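Side-chain contact in glucan-binding protein C, GbpC (Streptococcus mutans UA159, PDB 5UQZ), which probably binds glucan on the cell surface and mediates both sucrose-independent and sucrose-dependent adherence of the bacterium: residues Lys47-Gly52 against Arg57-Gln62. Residues are numbered along the deposited sequence; the frame is centred on the assembly and turned at random.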
ATOM      1  N   LYS A  47      20.482   6.753 -12.535  1.00 12.40           N
ATOM      2  CA  LYS A  47      20.915   6.573 -13.914  1.00 13.28           C
ATOM      3  C   LYS A  47      19.720   6.633 -14.864  1.00 12.36           C
ATOM      4  O   LYS A  47      19.813   7.219 -15.952  1.00 13.21           O
ATOM      5  CB  LYS A  47      21.630   5.227 -14.014  1.00 16.40           C
ATOM      6  CG  LYS A  47      22.032   4.824 -15.409  1.00 21.05           C
ATOM      7  CD  LYS A  47      22.747   3.471 -15.404  1.00 30.08           C
ATOM      8  CE  LYS A  47      23.028   2.966 -16.814  1.00 35.56           C
ATOM      9  NZ  LYS A  47      21.866   2.348 -17.479  1.00 38.00           N
ATOM     10  N   GLU A  48      18.597   5.996 -14.503  1.00 11.61           N
ATOM     11  CA  GLU A  48      17.408   6.005 -15.367  1.00 11.24           C
ATOM     12  C   GLU A  48      16.892   7.419 -15.563  1.00 10.77           C
ATOM     13  O   GLU A  48      16.458   7.781 -16.670  1.00 12.04           O
ATOM     14  CB  GLU A  48      16.321   5.122 -14.760  1.00 12.48           C
ATOM     15  CG  GLU A  48      16.717   3.668 -14.874  1.00 16.61           C
ATOM     16  CD  GLU A  48      15.840   2.729 -14.097  1.00 29.01           C
ATOM     17  OE1 GLU A  48      15.070   3.230 -13.250  1.00 35.09           O
ATOM     18  OE2 GLU A  48      15.930   1.500 -14.303  1.00 27.71           O
ATOM     19  N   VAL A  49      16.896   8.219 -14.496  1.00 10.87           N
ATOM     20  CA  VAL A  49      16.475   9.622 -14.605  1.00 10.71           C
ATOM     21  C   VAL A  49      17.455  10.411 -15.472  1.00 12.27           C
ATOM     22  O   VAL A  49      17.049  11.133 -16.394  1.00 14.48           O
ATOM     23  CB  VAL A  49      16.309  10.237 -13.200  1.00 12.32           C
ATOM     24  CG1 VAL A  49      16.077  11.769 -13.299  1.00 14.60           C
ATOM     25  CG2 VAL A  49      15.157   9.581 -12.447  1.00 12.05           C
ATOM     26  N   ALA A  50      18.761  10.237 -15.239  1.00 12.28           N
ATOM     27  CA  ALA A  50      19.742  11.032 -15.981  1.00 13.78           C
ATOM     28  C   ALA A  50      19.752  10.667 -17.461  1.00 13.13           C
ATOM     29  O   ALA A  50      19.917  11.542 -18.324  1.00 16.75           O
ATOM     30  CB  ALA A  50      21.139  10.816 -15.397  1.00 17.18           C
ATOM     31  N   GLN A  51      19.651   9.391 -17.782  1.00 12.88           N
ATOM     32  CA  GLN A  51      19.818   8.939 -19.156  1.00 13.58           C
ATOM     33  C   GLN A  51      18.533   8.903 -19.930  1.00 14.08           C
ATOM     34  O   GLN A  51      18.566   8.653 -21.139  1.00 14.94           O
ATOM     35  CB  GLN A  51      20.477   7.570 -19.177  1.00 14.45           C
ATOM     36  CG  GLN A  51      21.865   7.647 -18.618  1.00 17.55           C
ATOM     37  CD  GLN A  51      22.637   6.344 -18.710  1.00 21.21           C
ATOM     38  OE1 GLN A  51      22.265   5.432 -19.443  1.00 24.71           O
ATOM     39  NE2 GLN A  51      23.746   6.271 -18.005  1.00 27.67           N
ATOM     40  N   GLY A  52      17.413   9.138 -19.269  1.00 13.22           N
ATOM     41  CA  GLY A  52      16.163   9.096 -19.977  1.00 14.80           C
ATOM     42  C   GLY A  52      15.745   7.683 -20.305  1.00 14.18           C
ATOM     43  O   GLY A  52      15.296   7.411 -21.432  1.00 15.57           O
ATOM     44  N   ARG A  57      10.779   8.171 -16.240  1.00 10.02           N
ATOM     45  CA  ARG A  57       9.556   8.933 -16.417  1.00 10.83           C
ATOM     46  C   ARG A  57       8.883   9.286 -15.104  1.00 10.00           C
ATOM     47  O   ARG A  57       8.129  10.254 -15.070  1.00 11.01           O
ATOM     48  CB  ARG A  57       8.586   8.125 -17.291  1.00 12.56           C
ATOM     49  CG  ARG A  57       8.956   8.157 -18.751  1.00 11.77           C
ATOM     50  CD  ARG A  57       8.090   7.238 -19.631  1.00 11.89           C
ATOM     51  NE  ARG A  57       6.644   7.369 -19.337  1.00 11.11           N
ATOM     52  CZ  ARG A  57       5.852   8.401 -19.635  1.00  9.64           C
ATOM     53  NH1 ARG A  57       6.341   9.401 -20.377  1.00 12.06           N
ATOM     54  NH2 ARG A  57       4.596   8.427 -19.241  1.00  9.70           N
ATOM     55  N   VAL A  58       9.149   8.561 -14.016  1.00 10.70           N
ATOM     56  CA  VAL A  58       8.545   8.954 -12.731  1.00 11.25           C
ATOM     57  C   VAL A  58       8.882  10.401 -12.397  1.00 12.91           C
ATOM     58  O   VAL A  58       8.032  11.162 -11.912  1.00 13.81           O
ATOM     59  CB  VAL A  58       9.000   8.025 -11.594  1.00 12.17           C
ATOM     60  CG1 VAL A  58       8.496   8.530 -10.245  1.00 11.96           C
ATOM     61  CG2 VAL A  58       8.536   6.608 -11.861  1.00 12.07           C
ATOM     62  N   GLU A  59      10.138  10.790 -12.620  1.00 12.40           N
ATOM     63  CA  GLU A  59      10.564  12.161 -12.409  0.55 15.27           C
ATOM     64  C   GLU A  59      10.331  13.029 -13.651  1.00 17.63           C
ATOM     65  O   GLU A  59       9.827  14.153 -13.557  1.00 22.32           O
ATOM     66  CB  GLU A  59      12.050  12.152 -12.020  0.55 19.01           C
ATOM     67  CG  GLU A  59      12.580  13.487 -11.586  0.55 24.77           C
ATOM     68  CD  GLU A  59      13.866  13.372 -10.797  0.55 26.85           C
ATOM     69  OE1 GLU A  59      14.017  12.405 -10.015  0.55 29.68           O
ATOM     70  OE2 GLU A  59      14.718  14.265 -10.960  0.55 33.31           O
ATOM     71  N   LYS A  60      10.676  12.518 -14.824  1.00 13.97           N
ATOM     72  CA  LYS A  60      10.736  13.382 -15.996  1.00 15.14           C
ATOM     73  C   LYS A  60       9.368  13.671 -16.596  1.00 13.04           C
ATOM     74  O   LYS A  60       9.224  14.709 -17.262  1.00 17.89           O
ATOM     75  CB  LYS A  60      11.694  12.776 -17.032  1.00 16.04           C
ATOM     76  CG  LYS A  60      13.158  12.763 -16.568  1.00 23.06           C
ATOM     77  CD  LYS A  60      14.129  12.090 -17.606  1.00 28.52           C
ATOM     78  CE  LYS A  60      14.255  12.890 -18.902  1.00 36.28           C
ATOM     79  NZ  LYS A  60      14.971  14.173 -18.647  1.00 38.03           N
ATOM     80  N   ALA A  61       8.424  12.745 -16.466  1.00 10.54           N
ATOM     81  CA  ALA A  61       7.166  12.883 -17.179  1.00 10.54           C
ATOM     82  C   ALA A  61       6.026  13.302 -16.262  1.00  9.22           C
ATOM     83  O   ALA A  61       4.918  13.510 -16.758  1.00 10.62           O
ATOM     84  CB  ALA A  61       6.764  11.584 -17.852  1.00 11.84           C
ATOM     85  N   GLN A  62       6.254  13.377 -14.954  1.00  9.13           N
ATOM     86  CA  GLN A  62       5.135  13.588 -14.034  1.00  8.60           C
ATOM     87  C   GLN A  62       4.545  14.979 -14.162  1.00  8.37           C
ATOM     88  O   GLN A  62       5.212  15.990 -13.880  1.00 10.42           O
ATOM     89  CB  GLN A  62       5.599  13.357 -12.593  1.00  8.89           C
ATOM     90  CG  GLN A  62       4.492  13.638 -11.549  1.00  8.71           C
ATOM     91  CD  GLN A  62       3.415  12.576 -11.628  1.00  7.92           C
ATOM     92  OE1 GLN A  62       2.609  12.590 -12.571  1.00  8.03           O
ATOM     93  NE2 GLN A  62       3.388  11.666 -10.623  1.00  8.68           N
TER
HETATM   94  O   HOH W   1      17.554  12.677 -20.253  1.00 47.59           O
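Lys-60 reaches the end of helix 3-51 through one water. The water donates to Ala-50 O at 3.3 Å. It accepts a weak bond from Lys-60 NZ at 3.4 Å. Lys-60 CD comes within 3.3 Å of Val-49 O, a close approach of a methylene to a carbonyl oxygen; CE lies farther off. Bends at chi3 (67°) and chi4 (68°) fold the end of the chain, which leaves NZ within weak hydrogen-bonding distance of the water. The positive end near the last carbonyls of a helix is probably a mildly favourable charge arrangement. Lys-60 CD also lies 4.3 Å from CA of Gly-52, whose positive phi ends the helix.

Val-49 is the main apolar element. Its two methyls face Glu-59, and the side chains cross at about a right angle. In the conformer described, one of two deposited, Val-49 CG1 lies 3.7 Å from Glu-59 OE2. Val-49 CG2 lies 3.9 Å from Glu-59 OE1. Glu-59 CG is anti to the backbone N (chi1 -172°), and the extended chain carries the carboxylate across the valine. The contact is van der Waals in kind and may differ in the other deposited conformer.

The patch is small and lies at the surface, away from the calcium site. It forms a helix-loop-helix turn, joining the long helix 3-51, predicted as coiled coil over 18-45, to helix 57-60 across a short loop. Here the long helix gives way to the beta-rich part of the protein. Tyr-45 of the long helix also touches Val-58 and Glu-59. Gln-62 NE2 hydrogen-bonds to Ile-219 O, at the start of strand 219-222, while its OE1 takes the N-H of Leu-64, two residues on in strand 64-65.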